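Xylose isomerase domain protein TIM barrel (Planctomyces limnophilus, PDB 3TVA) binds a magnesium ion in a xylose isomerase-like TIM barrel and is probably an isomerase, its substrate not established. Local coordinates at residues Met240-Thr245 with Leu283-Ile287. Numbering follows the deposited sequence. Where two conformers were deposited one is given.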
loop_
_atom_site.group_PDB
_atom_site.type_symbol
_atom_site.label_atom_id
_atom_site.label_comp_id
_atom_site.label_asym_id
_atom_site.label_seq_id
_atom_site.Cartn_x
_atom_site.Cartn_y
_atom_site.Cartn_z
HETATM N N MSE A 240 -3.770 16.471 -5.673
HETATM C CA MSE A 240 -3.942 16.194 -4.246
HETATM C C MSE A 240 -5.260 16.719 -3.666
HETATM O O MSE A 240 -5.925 16.025 -2.898
HETATM C CB MSE A 240 -2.751 16.721 -3.445
HETATM C CG MSE A 240 -2.397 15.888 -2.204
HETATM SE SE MSE A 240 -2.250 13.929 -2.456
HETATM C CE MSE A 240 -1.285 13.858 -4.159
ATOM N N GLU A 241 -5.643 17.934 -4.035
ATOM C CA GLU A 241 -6.919 18.469 -3.572
ATOM C C GLU A 241 -8.095 17.680 -4.163
ATOM O O GLU A 241 -9.061 17.368 -3.459
ATOM C CB GLU A 241 -7.049 19.982 -3.847
ATOM C CG GLU A 241 -8.349 20.533 -3.331
ATOM C CD GLU A 241 -8.268 21.992 -2.930
ATOM O OE1 GLU A 241 -9.196 22.450 -2.223
ATOM O OE2 GLU A 241 -7.291 22.678 -3.320
ATOM N N ALA A 242 -8.000 17.326 -5.444
ATOM C CA ALA A 242 -9.017 16.481 -6.077
ATOM C C ALA A 242 -9.142 15.104 -5.403
ATOM O O ALA A 242 -10.245 14.592 -5.194
ATOM C CB ALA A 242 -8.724 16.329 -7.570
ATOM N N TYR A 243 -7.999 14.521 -5.056
ATOM C CA TYR A 243 -7.936 13.215 -4.407
ATOM C C TYR A 243 -8.562 13.254 -3.007
ATOM O O TYR A 243 -9.427 12.440 -2.684
ATOM C CB TYR A 243 -6.461 12.793 -4.325
ATOM C CG TYR A 243 -6.136 11.468 -3.655
ATOM C CD1 TYR A 243 -6.869 10.322 -3.920
ATOM C CD2 TYR A 243 -5.044 11.363 -2.794
ATOM C CE1 TYR A 243 -6.543 9.104 -3.315
ATOM C CE2 TYR A 243 -4.709 10.156 -2.187
ATOM C CZ TYR A 243 -5.460 9.027 -2.457
ATOM O OH TYR A 243 -5.116 7.815 -1.872
ATOM N N LEU A 244 -8.115 14.199 -2.179
ATOM C CA LEU A 244 -8.635 14.334 -0.825
ATOM C C LEU A 244 -10.124 14.725 -0.764
ATOM O O LEU A 244 -10.850 14.230 0.093
ATOM C CB LEU A 244 -7.795 15.304 -0.004
ATOM C CG LEU A 244 -6.687 14.671 0.850
ATOM C CD1 LEU A 244 -5.771 13.856 -0.008
ATOM C CD2 LEU A 244 -5.891 15.735 1.634
ATOM N N THR A 245 -10.558 15.596 -1.669
ATOM C CA THR A 245 -11.949 16.021 -1.668
ATOM C C THR A 245 -12.842 14.846 -2.075
ATOM O O THR A 245 -13.936 14.681 -1.546
ATOM C CB THR A 245 -12.173 17.256 -2.577
ATOM O OG1 THR A 245 -11.138 18.229 -2.335
ATOM C CG2 THR A 245 -13.508 17.886 -2.296
ATOM N N LEU A 283 -4.701 20.820 3.734
ATOM C CA LEU A 283 -5.885 20.315 3.041
ATOM C C LEU A 283 -6.869 19.670 4.021
ATOM O O LEU A 283 -8.084 19.817 3.877
ATOM C CB LEU A 283 -5.507 19.338 1.918
ATOM C CG LEU A 283 -4.792 19.948 0.701
ATOM C CD1 LEU A 283 -4.275 18.838 -0.211
ATOM C CD2 LEU A 283 -5.709 20.896 -0.073
ATOM N N ARG A 284 -6.346 18.972 5.027
ATOM C CA ARG A 284 -7.201 18.401 6.060
ATOM C C ARG A 284 -7.979 19.487 6.784
ATOM O O ARG A 284 -9.167 19.335 7.035
ATOM C CB ARG A 284 -6.389 17.599 7.083
ATOM C CG ARG A 284 -7.248 16.914 8.153
ATOM C CD ARG A 284 -6.378 16.070 9.086
ATOM N NE ARG A 284 -5.505 16.923 9.891
ATOM C CZ ARG A 284 -4.484 16.488 10.627
ATOM N NH1 ARG A 284 -4.190 15.189 10.661
ATOM N NH2 ARG A 284 -3.753 17.355 11.333
ATOM N N LYS A 285 -7.302 20.583 7.122
ATOM C CA LYS A 285 -7.947 21.680 7.832
ATOM C C LYS A 285 -9.057 22.306 6.989
ATOM O O LYS A 285 -10.113 22.681 7.500
ATOM C CB LYS A 285 -6.919 22.748 8.210
ATOM C CG LYS A 285 -7.502 23.944 8.949
ATOM C CD LYS A 285 -6.397 24.934 9.297
ATOM C CE LYS A 285 -6.956 26.300 9.688
ATOM N NZ LYS A 285 -7.678 26.262 10.987
ATOM N N LYS A 286 -8.809 22.418 5.690
ATOM C CA LYS A 286 -9.802 22.946 4.766
ATOM C C LYS A 286 -10.978 21.986 4.560
ATOM O O LYS A 286 -12.136 22.385 4.662
ATOM C CB LYS A 286 -9.142 23.252 3.421
ATOM C CG LYS A 286 -10.072 23.887 2.401
ATOM C CD LYS A 286 -9.411 23.952 1.033
ATOM C CE LYS A 286 -10.334 24.628 0.015
ATOM N NZ LYS A 286 -9.645 24.866 -1.288
ATOM N N ILE A 287 -10.673 20.735 4.217
ATOM C CA ILE A 287 -11.708 19.760 3.867
ATOM C C ILE A 287 -12.400 19.057 5.043
ATOM O O ILE A 287 -13.624 18.941 5.073
ATOM C CB ILE A 287 -11.133 18.690 2.925
ATOM C CG1 ILE A 287 -10.532 19.352 1.685
ATOM C CG2 ILE A 287 -12.194 17.670 2.525
ATOM C CD1 ILE A 287 -9.645 18.397 0.874
#
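Leu-283 reaches from helix 266-287 toward helix 240-249 and spreads its two methyls over different neighbours. CD1 turns inward to CG of the selenomethionine at Met-240, 4.0 Å away, and to Leu-244, whose CD2 lies across the leucine stem, 3.6 Å from Leu-283 CB. Leu-283 CD2 sits over one face of the Glu-241 carboxylate, 4.0 Å from CD. One turn on, Ile-287 has CG1 anti to its carbonyl carbon (chi1 -56°); this and the extended chi2 carry CD1 against Leu-244 CB at 3.7 Å and, at about a right angle to that contact, Thr-245 OG1. On the solvent side the extended chains of Glu-241 and Lys-286 meet at about a right angle; Lys-286 NZ donates to the syn lone pair of Glu-241 OE1 at 2.6 Å, forming a salt bridge. Thr-245 has two conformers; its short OG1 bond to Glu-241 O and its touch on Ile-287 are therefore doubtful. The segment axes cross at -49°, joining the last two helices around the barrel, with Trp-11 touching both Leu-244 and Ile-287. The contact is thus graded, from apolar packing on buried Met-240 and Leu-244 to an ion pair made by exposed Lys-286, which would probably stabilise the ionised carboxylate.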